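Local coordinates for protein large component of pyocin AP41 (Pseudomonas aeruginosa, PDB 4UHQ) that probably cleaves DNA as the HNH-type nuclease domain of a bacteriocin, a toxin of the colicin and pyocin family, at residues 14-17 with 18-21; 52-55 with 56-59; 65-68 with 69-72; 120-123 with 124-128. All coordinates share one frame; numbering follows the deposited sequence.

Contact 1 of 4, residues 14-17 with 18-21; sequences TGNW and LAGA
The indole of Trp17 carries the side chain of its neighbour Leu18 on one face. Leu18 CG sits over the middle of the ring system, 3.6 Å from Trp17 CE2, and the CD2 methyl stands almost exactly on the normal of the six-membered ring, 3.6 Å from its centroid, as a CH-pi contact. The two side chains run alongside each other because Trp17 CG is placed between its own backbone N and carbonyl carbon (chi1 76°), which turns the indole back along the following residue. A large flat ring and leucine's branched isobutyl chain suit this buried place, where Phe52, Trp53 and Val56 of helix 45-57 and Ile116 of strand 114-117 also meet the indole. The polar edge is provided for as well: Trp17 NE1 is hydrogen-bonded to Ala62 O. On the exposed side, Asn16 organises the backbone. Its chi1 of -176° swings the amide away from the backbone N and beside the carbonyl carbon, where OD1 accepts from Leu18 N at 3.1 Å, the donor being tilted from the amide carbonyl plane, while Asn16 CG packs on Ala19 CB at 3.8 Å. A weak hydrogen bond, 3.3 Å long, joins Ala19 N to Asn16 O. A water extends this closure by one residue, donating to Asn16 O and accepting from Gly20 N. Asparagine thus fits because its short amide can fold onto the next peptides: the result is an Asx turn superimposed on a type I beta turn running from Asn16 to Ala19.

Contact 2 of 4, residues 52-55 with 56-59; sequences FWMA and VSKD
The last turn of helix 45-57 is where this contact lies, with the aromatic pair Phe52 and Trp53 meeting Val56 on the buried side. One methyl, Val56 CG2, serves both rings: it is 3.8 Å from Phe52 CE1 and equally far from Trp53 CE3. A chi1 of 169° sets CG2 anti to the carbonyl carbon and beside the backbone N, facing the preceding turn, and the beta branch supplies this methyl right next to the backbone. The Trp53 indole is itself covered on one face by Phe52 CD1, which presents the phenyl edge to it. These residues line the helix side facing the core, where Phe52 also meets Ile33 of helix 31-37. The regular helical bonds Val56 N to Phe52 O and Ser57 N to Trp53 O, both 3.0 Å, give way to an altered pattern as the helix ends. Lys58 N bonds to Ala55 O at 3.1 Å, coming from above the carbonyl plane, with a weak second bond to Met54 O. Met54 O is gripped more firmly by Ser57 OG at 2.6 Å, a small hydroxyl able to fold back onto its own helix. Asp59 then starts helix 60-63 as its N-cap, with OD2 accepting from Ala62 N.

Contact 3 of 4, residues 65-68 with 69-72; sequences NLSP and SNRY
This is a helix-start contact: Ser67 and the residues just before it, in the partly exposed loop that follows helix 60-63, meet the first turn of helix 68-75. Ser67 is the N-cap. Its OG accepts from Asn70 N at 3.2 Å, with an N-H...O angle of 160°, and so satisfies an amide that has no preceding turn to bond to. Serine is well suited, since its hydroxyl sits on a short arm between the backbone N and carbonyl carbon (chi1 63°), within range of the helix start. Pro68 follows naturally, because the first residue of a helix needs no amide hydrogen for an internal bond. Ser67 N gives its hydrogen to a water that also accepts from Asn70 ND2; Asn70 OD1 is used elsewhere, accepting from Tyr81 N. Arg71 reaches back past the cap to the loop. NE and NH2 converge side-on upon Leu66 O, at 2.8 Å and 3.1 Å, and that oxygen lies in the guanidinium plane. The two bonds use it differently: NH2 arrives in the carbonyl plane, whereas NE approaches from above it. The extended chain from CG to NE gives the arm its length, and its foot packs against the loop, Arg71 CG lying 3.9 Å from Leu66 CB. Leu66 CB also meets Asn70 CB at 4.0 Å, the two side chains crossing near a right angle, while Leu66 continues inward to Leu18 and Pro80. The main-chain bonds Arg71 N to Ser67 O and Tyr72 N to Pro68 O establish the helical turn.

Contact 4 of 4, residues 120-123 with 124-128; sequences KRHS and EIHKE. With NI (nickel (II) ion), chain E.
Regular helical hydrogen bonds from each amide to the carbonyl four residues earlier run through residues 120-128, from Glu124 N to Lys120 O as far as Glu128 N to Glu124 O. This is the helix of the HNH (beta-beta-alpha metal) motif, whose strands are 95-98 and 114-117. One turn apart on it, His122 and His126 extend side by side and grip a single nickel ion, each through NE2 at 2.1 Å. Their different first torsions (chi1 -165° for His122, -78° for His126) make the two rings converge, with planes 53° apart. His97 ND1 and a water are among the other ligands of the ion, and His122 ND1, turned away from it, is held by Glu95 OE1, a second-shell contact that helps to fix the ring's rotation. Histidine suits both places, since the imidazole carries a lone-pair nitrogen at the far end of a flat, rigid ring. Another side of the helix carries a salt-bridge network. Lys120 NZ bonds to Glu124 OE2 at 2.8 Å, while Glu124 OE1 accepts from Arg121 NH1 at 2.9 Å, so one carboxylate joins two cations. Arg121, bent at chi2, also grips Glu128 end-on: NH1 meets OE2 and NH2 meets OE1, both at 3.0 Å. Its NE is used by Gly24 O, so the guanidinium is held along several edges. The long arms of these residues suit a helix surface, where they can bridge successive turns. Beneath the network, Ile125 CG1 lies 3.4 Å from the guanidinium plane of Arg121, over one face and offset toward its rim.

Overall arrangement
All four contacts are local and follow one another along the chain; none nests within or crosses another. Contact 1 closes a tight turn in the loop between strands 4-5 and 27-28. Contact 2 ends helix 45-57, and contact 3 starts helix 68-75, their centres about 12 Å apart. Contact 1 joins these helical parts, packing against the end of helix 45-57 and against the loop before helix 68-75, where Asn16 meets Asn65. Contact 4, on helix 119-132, carries the metal site and stands about 25 Å, between centres, from contacts 2 and 3. Its touch with contact 1 is Ala21 O against Arg121 CB, so the loop spans from the helical side towards the HNH motif.

Contact 1 of 4, residues 14-17 with 18-21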
loop_
_atom_site.group_PDB
_atom_site.type_symbol
_atom_site.label_atom_id
_atom_site.label_comp_id
_atom_site.label_asym_id
_atom_site.label_seq_id
_atom_site.Cartn_x
_atom_site.Cartn_y
_atom_site.Cartn_z
ATOM N N THR A 14 -7.600 -13.335 -1.939
ATOM C CA THR A 14 -8.985 -13.471 -1.507
ATOM C C THR A 14 -9.053 -13.174 -0.019
ATOM O O THR A 14 -8.034 -13.048 0.662
ATOM C CB THR A 14 -9.536 -14.858 -1.784
ATOM O OG1 THR A 14 -8.699 -15.823 -1.133
ATOM C CG2 THR A 14 -9.543 -15.117 -3.280
ATOM N N GLY A 15 -10.265 -13.023 0.474
ATOM C CA GLY A 15 -10.468 -12.792 1.884
ATOM C C GLY A 15 -10.169 -11.354 2.237
ATOM O O GLY A 15 -10.238 -10.452 1.402
ATOM N N ASN A 16 -9.827 -11.132 3.492
ATOM C CA ASN A 16 -9.631 -9.762 3.936
ATOM C C ASN A 16 -8.249 -9.295 3.596
ATOM O O ASN A 16 -7.300 -9.646 4.262
ATOM C CB ASN A 16 -9.908 -9.668 5.443
ATOM C CG ASN A 16 -9.818 -8.247 5.960
ATOM O OD1 ASN A 16 -9.210 -7.377 5.317
ATOM N ND2 ASN A 16 -10.415 -8.005 7.124
ATOM N N TRP A 17 -8.129 -8.491 2.549
ATOM C CA TRP A 17 -6.820 -8.231 2.001
ATOM C C TRP A 17 -5.965 -7.323 2.858
ATOM O O TRP A 17 -4.759 -7.261 2.613
ATOM C CB TRP A 17 -6.914 -7.666 0.569
ATOM C CG TRP A 17 -7.320 -6.234 0.420
ATOM C CD1 TRP A 17 -8.554 -5.736 0.596
ATOM C CD2 TRP A 17 -6.471 -5.111 0.032
ATOM N NE1 TRP A 17 -8.571 -4.372 0.354
ATOM C CE2 TRP A 17 -7.300 -3.976 0.003
ATOM C CE3 TRP A 17 -5.123 -4.980 -0.305
ATOM C CZ2 TRP A 17 -6.839 -2.709 -0.353
ATOM C CZ3 TRP A 17 -4.641 -3.703 -0.670
ATOM C CH2 TRP A 17 -5.512 -2.588 -0.678
ATOM N N LEU A 18 -6.549 -6.647 3.849
ATOM C CA LEU A 18 -5.742 -5.736 4.680
ATOM C C LEU A 18 -5.486 -6.279 6.083
ATOM O O LEU A 18 -4.791 -5.624 6.869
ATOM C CB LEU A 18 -6.423 -4.365 4.790
ATOM C CG LEU A 18 -6.451 -3.588 3.500
ATOM C CD1 LEU A 18 -7.326 -2.340 3.780
ATOM C CD2 LEU A 18 -5.074 -3.172 3.115
ATOM N N ALA A 19 -6.048 -7.441 6.409
ATOM C CA ALA A 19 -5.925 -7.952 7.774
ATOM C C ALA A 19 -4.463 -8.126 8.182
ATOM O O ALA A 19 -4.086 -7.900 9.343
ATOM C CB ALA A 19 -6.695 -9.269 7.911
ATOM N N GLY A 20 -3.642 -8.541 7.235
ATOM C CA GLY A 20 -2.250 -8.821 7.557
ATOM C C GLY A 20 -1.337 -7.612 7.535
ATOM O O GLY A 20 -0.121 -7.770 7.720
ATOM N N ALA A 21 -1.904 -6.416 7.340
ATOM C CA ALA A 21 -1.094 -5.217 7.181
ATOM C C ALA A 21 -0.366 -4.851 8.463
ATOM O O ALA A 21 0.654 -4.130 8.382
ATOM C CB ALA A 21 -1.963 -3.991 6.660
HETATM O O HOH W 1 -4.571 -10.002 4.934
#

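Contact 2 of 4, residues 52-55 with 56-59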
loop_
_atom_site.group_PDB
_atom_site.type_symbol
_atom_site.label_atom_id
_atom_site.label_comp_id
_atom_site.label_asym_id
_atom_site.label_seq_id
_atom_site.Cartn_x
_atom_site.Cartn_y
_atom_site.Cartn_z
ATOM N N PHE A 52 -3.892 4.752 -6.738
ATOM C CA PHE A 52 -3.947 3.446 -6.111
ATOM C C PHE A 52 -5.218 3.339 -5.259
ATOM O O PHE A 52 -5.974 2.362 -5.338
ATOM C CB PHE A 52 -2.692 3.216 -5.228
ATOM C CG PHE A 52 -2.746 1.936 -4.471
ATOM C CD1 PHE A 52 -3.330 1.891 -3.213
ATOM C CD2 PHE A 52 -2.184 0.800 -4.987
ATOM C CE1 PHE A 52 -3.420 0.679 -2.519
ATOM C CE2 PHE A 52 -2.208 -0.409 -4.277
ATOM C CZ PHE A 52 -2.859 -0.475 -3.051
ATOM N N TRP A 53 -5.445 4.314 -4.390
ATOM C CA TRP A 53 -6.592 4.160 -3.498
ATOM C C TRP A 53 -7.883 4.339 -4.283
ATOM O O TRP A 53 -8.901 3.724 -3.944
ATOM C CB TRP A 53 -6.524 5.112 -2.325
ATOM C CG TRP A 53 -5.417 4.677 -1.378
ATOM C CD1 TRP A 53 -4.257 5.338 -1.143
ATOM C CD2 TRP A 53 -5.378 3.460 -0.613
ATOM N NE1 TRP A 53 -3.494 4.617 -0.239
ATOM C CE2 TRP A 53 -4.135 3.457 0.078
ATOM C CE3 TRP A 53 -6.238 2.353 -0.480
ATOM C CZ2 TRP A 53 -3.753 2.432 0.939
ATOM C CZ3 TRP A 53 -5.852 1.337 0.406
ATOM C CH2 TRP A 53 -4.608 1.378 1.083
ATOM N N MET A 54 -7.879 5.159 -5.349
ATOM C CA MET A 54 -9.093 5.208 -6.209
ATOM C C MET A 54 -9.356 3.850 -6.869
ATOM O O MET A 54 -10.523 3.446 -6.997
ATOM C CB MET A 54 -8.937 6.285 -7.262
ATOM C CG MET A 54 -8.695 7.619 -6.633
ATOM S SD MET A 54 -9.698 8.794 -7.499
ATOM C CE MET A 54 -11.268 7.844 -7.518
ATOM N N ALA A 55 -8.304 3.134 -7.272
ATOM C CA ALA A 55 -8.498 1.791 -7.827
ATOM C C ALA A 55 -9.113 0.857 -6.792
ATOM O O ALA A 55 -10.018 0.077 -7.117
ATOM C CB ALA A 55 -7.163 1.210 -8.328
ATOM N N VAL A 56 -8.639 0.942 -5.556
ATOM C CA VAL A 56 -9.260 0.170 -4.467
ATOM C C VAL A 56 -10.741 0.488 -4.386
ATOM O O VAL A 56 -11.592 -0.392 -4.219
ATOM C CB VAL A 56 -8.547 0.460 -3.144
ATOM C CG1 VAL A 56 -9.297 -0.100 -1.919
ATOM C CG2 VAL A 56 -7.111 -0.125 -3.204
ATOM N N SER A 57 -11.069 1.765 -4.452
ATOM C CA SER A 57 -12.474 2.190 -4.302
ATOM C C SER A 57 -13.397 1.627 -5.374
ATOM O O SER A 57 -14.621 1.527 -5.143
ATOM C CB SER A 57 -12.530 3.736 -4.282
ATOM O OG SER A 57 -12.575 4.290 -5.616
ATOM N N LYS A 58 -12.837 1.273 -6.534
ATOM C CA LYS A 58 -13.635 0.774 -7.634
ATOM C C LYS A 58 -13.716 -0.741 -7.644
ATOM O O LYS A 58 -14.378 -1.301 -8.524
ATOM C CB LYS A 58 -13.058 1.283 -8.957
ATOM C CG LYS A 58 -13.215 2.779 -9.143
ATOM C CD LYS A 58 -12.340 3.301 -10.278
ATOM C CE LYS A 58 -12.492 4.810 -10.439
ATOM N NZ LYS A 58 -11.615 5.323 -11.540
ATOM N N ASP A 59 -13.083 -1.395 -6.670
ATOM C CA ASP A 59 -13.098 -2.857 -6.646
ATOM C C ASP A 59 -13.922 -3.430 -5.498
ATOM O O ASP A 59 -13.564 -3.258 -4.349
ATOM C CB ASP A 59 -11.679 -3.409 -6.507
ATOM C CG ASP A 59 -11.660 -4.914 -6.582
ATOM O OD1 ASP A 59 -12.028 -5.427 -7.634
ATOM O OD2 ASP A 59 -11.324 -5.588 -5.589
#

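Contact 3 of 4, residues 65-68 with 69-72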
loop_
_atom_site.group_PDB
_atom_site.type_symbol
_atom_site.label_atom_id
_atom_site.label_comp_id
_atom_site.label_asym_id
_atom_site.label_seq_id
_atom_site.Cartn_x
_atom_site.Cartn_y
_atom_site.Cartn_z
ATOM N N ASN A 65 -13.776 -5.081 2.973
ATOM C CA ASN A 65 -13.321 -5.104 4.370
ATOM C C ASN A 65 -12.758 -3.746 4.743
ATOM O O ASN A 65 -11.769 -3.591 5.475
ATOM C CB ASN A 65 -12.311 -6.222 4.629
ATOM C CG ASN A 65 -12.929 -7.610 4.485
ATOM O OD1 ASN A 65 -12.799 -8.240 3.446
ATOM N ND2 ASN A 65 -13.631 -8.074 5.527
ATOM N N LEU A 66 -13.435 -2.727 4.241
ATOM C CA LEU A 66 -13.207 -1.394 4.756
ATOM C C LEU A 66 -14.484 -0.905 5.451
ATOM O O LEU A 66 -15.614 -1.210 5.043
ATOM C CB LEU A 66 -12.883 -0.411 3.665
ATOM C CG LEU A 66 -11.548 -0.592 2.952
ATOM C CD1 LEU A 66 -11.409 0.374 1.787
ATOM C CD2 LEU A 66 -10.433 -0.307 3.936
ATOM N N SER A 67 -14.298 -0.143 6.523
ATOM C CA SER A 67 -15.449 0.503 7.142
ATOM C C SER A 67 -16.060 1.499 6.154
ATOM O O SER A 67 -15.387 1.985 5.254
ATOM C CB SER A 67 -15.020 1.258 8.387
ATOM O OG SER A 67 -14.109 2.273 7.948
ATOM N N PRO A 68 -17.327 1.867 6.386
ATOM C CA PRO A 68 -17.966 2.886 5.509
ATOM C C PRO A 68 -17.173 4.191 5.404
ATOM O O PRO A 68 -17.018 4.717 4.285
ATOM C CB PRO A 68 -19.335 3.075 6.156
ATOM C CG PRO A 68 -19.652 1.678 6.687
ATOM C CD PRO A 68 -18.299 1.174 7.225
ATOM N N SER A 69 -16.685 4.693 6.553
ATOM C CA SER A 69 -15.876 5.941 6.441
ATOM C C SER A 69 -14.655 5.719 5.583
ATOM O O SER A 69 -14.348 6.526 4.708
ATOM C CB SER A 69 -15.441 6.458 7.818
ATOM O OG SER A 69 -14.853 5.431 8.498
ATOM N N ASN A 70 -13.964 4.581 5.734
ATOM C CA ASN A 70 -12.804 4.321 4.894
ATOM C C ASN A 70 -13.150 4.113 3.417
ATOM O O ASN A 70 -12.334 4.488 2.540
ATOM C CB ASN A 70 -12.022 3.117 5.409
ATOM C CG ASN A 70 -11.054 3.525 6.505
ATOM O OD1 ASN A 70 -10.697 4.701 6.635
ATOM N ND2 ASN A 70 -10.657 2.542 7.320
ATOM N N ARG A 71 -14.356 3.606 3.111
ATOM C CA ARG A 71 -14.784 3.549 1.700
ATOM C C ARG A 71 -14.921 4.953 1.093
ATOM O O ARG A 71 -14.538 5.189 -0.094
ATOM C CB ARG A 71 -16.124 2.824 1.610
ATOM C CG ARG A 71 -15.991 1.364 2.120
ATOM C CD ARG A 71 -17.348 0.682 2.057
ATOM N NE ARG A 71 -17.232 -0.559 2.804
ATOM C CZ ARG A 71 -17.864 -1.675 2.508
ATOM N NH1 ARG A 71 -18.743 -1.737 1.505
ATOM N NH2 ARG A 71 -17.609 -2.746 3.257
ATOM N N TYR A 72 -15.451 5.875 1.905
ATOM C CA TYR A 72 -15.493 7.262 1.447
ATOM C C TYR A 72 -14.072 7.773 1.160
ATOM O O TYR A 72 -13.808 8.325 0.079
ATOM C CB TYR A 72 -16.176 8.169 2.468
ATOM C CG TYR A 72 -16.057 9.592 2.027
ATOM C CD1 TYR A 72 -16.881 10.052 1.043
ATOM C CD2 TYR A 72 -15.070 10.431 2.568
ATOM C CE1 TYR A 72 -16.773 11.363 0.580
ATOM C CE2 TYR A 72 -14.992 11.761 2.109
ATOM C CZ TYR A 72 -15.812 12.167 1.130
ATOM O OH TYR A 72 -15.789 13.474 0.641
HETATM O O HOH W 2 -11.544 -0.246 7.749
#

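Contact 4 of 4, residues 120-123 with 124-128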
loop_
_atom_site.group_PDB
_atom_site.type_symbol
_atom_site.label_atom_id
_atom_site.label_comp_id
_atom_site.label_asym_id
_atom_site.label_seq_id
_atom_site.Cartn_x
_atom_site.Cartn_y
_atom_site.Cartn_z
ATOM N N LYS A 120 2.495 1.638 12.261
ATOM C CA LYS A 120 3.308 0.957 13.263
ATOM C C LYS A 120 4.137 -0.147 12.633
ATOM O O LYS A 120 5.369 -0.215 12.897
ATOM C CB LYS A 120 2.400 0.373 14.360
ATOM C CG LYS A 120 3.081 -0.595 15.348
ATOM C CD LYS A 120 2.021 -1.135 16.369
ATOM C CE LYS A 120 2.617 -2.211 17.274
ATOM N NZ LYS A 120 2.989 -3.480 16.577
ATOM N N ARG A 121 3.527 -1.004 11.814
ATOM C CA ARG A 121 4.309 -2.111 11.247
ATOM C C ARG A 121 5.328 -1.596 10.242
ATOM O O ARG A 121 6.454 -2.127 10.197
ATOM C CB ARG A 121 3.401 -3.182 10.590
ATOM C CG ARG A 121 4.139 -4.435 10.142
ATOM C CD ARG A 121 4.894 -5.157 11.306
ATOM N NE ARG A 121 5.839 -6.091 10.717
ATOM C CZ ARG A 121 7.009 -6.430 11.280
ATOM N NH1 ARG A 121 7.308 -5.945 12.485
ATOM N NH2 ARG A 121 7.850 -7.216 10.629
ATOM N N HIS A 122 5.016 -0.547 9.493
ATOM C CA HIS A 122 6.029 -0.020 8.561
ATOM C C HIS A 122 7.288 0.425 9.312
ATOM O O HIS A 122 8.425 0.162 8.884
ATOM C CB HIS A 122 5.412 1.172 7.816
ATOM C CG HIS A 122 6.174 1.608 6.601
ATOM N ND1 HIS A 122 5.806 2.720 5.875
ATOM C CD2 HIS A 122 7.232 1.073 5.949
ATOM C CE1 HIS A 122 6.636 2.890 4.859
ATOM N NE2 HIS A 122 7.542 1.925 4.900
ATOM N N SER A 123 7.118 1.127 10.415
ATOM C CA SER A 123 8.254 1.537 11.216
ATOM C C SER A 123 9.046 0.343 11.749
ATOM O O SER A 123 10.320 0.352 11.687
ATOM C CB SER A 123 7.764 2.425 12.350
ATOM O OG SER A 123 8.825 2.838 13.189
ATOM N N GLU A 124 8.334 -0.688 12.238
ATOM C CA GLU A 124 9.002 -1.869 12.735
ATOM C C GLU A 124 9.804 -2.521 11.613
ATOM O O GLU A 124 10.922 -2.995 11.847
ATOM C CB GLU A 124 8.007 -2.866 13.318
ATOM C CG GLU A 124 7.334 -2.308 14.563
ATOM C CD GLU A 124 6.225 -3.212 15.063
ATOM O OE1 GLU A 124 5.889 -4.199 14.377
ATOM O OE2 GLU A 124 5.707 -2.954 16.174
ATOM N N ILE A 125 9.231 -2.580 10.422
ATOM C CA ILE A 125 9.952 -3.246 9.317
ATOM C C ILE A 125 11.261 -2.526 9.034
ATOM O O ILE A 125 12.305 -3.161 8.881
ATOM C CB ILE A 125 9.073 -3.294 8.060
ATOM C CG1 ILE A 125 7.976 -4.320 8.266
ATOM C CG2 ILE A 125 9.906 -3.574 6.791
ATOM C CD1 ILE A 125 6.880 -4.247 7.146
ATOM N N HIS A 126 11.243 -1.195 9.041
ATOM C CA HIS A 126 12.468 -0.475 8.783
ATOM C C HIS A 126 13.483 -0.616 9.912
ATOM O O HIS A 126 14.675 -0.713 9.629
ATOM C CB HIS A 126 12.170 0.975 8.467
ATOM C CG HIS A 126 11.683 1.143 7.070
ATOM N ND1 HIS A 126 12.548 1.141 6.004
ATOM C CD2 HIS A 126 10.431 1.232 6.554
ATOM C CE1 HIS A 126 11.851 1.212 4.883
ATOM N NE2 HIS A 126 10.565 1.284 5.189
ATOM N N LYS A 127 13.020 -0.657 11.152
ATOM C CA LYS A 127 13.931 -0.962 12.255
ATOM C C LYS A 127 14.594 -2.326 12.053
ATOM O O LYS A 127 15.810 -2.477 12.186
ATOM C CB LYS A 127 13.210 -0.934 13.613
ATOM C CG LYS A 127 14.102 -1.455 14.770
ATOM C CD LYS A 127 13.464 -1.239 16.149
ATOM C CE LYS A 127 14.395 -1.742 17.283
ATOM N NZ LYS A 127 13.801 -1.418 18.629
ATOM N N GLU A 128 13.778 -3.326 11.702
ATOM C CA GLU A 128 14.302 -4.677 11.512
ATOM C C GLU A 128 15.281 -4.712 10.360
ATOM O O GLU A 128 16.332 -5.343 10.448
ATOM C CB GLU A 128 13.145 -5.652 11.294
ATOM C CG GLU A 128 12.253 -5.702 12.530
ATOM C CD GLU A 128 10.952 -6.468 12.325
ATOM O OE1 GLU A 128 10.769 -7.073 11.245
ATOM O OE2 GLU A 128 10.153 -6.480 13.290
HETATM NI NI NI E . 9.149 1.539 3.637
HETATM O O HOH W 3 10.690 0.936 2.251
#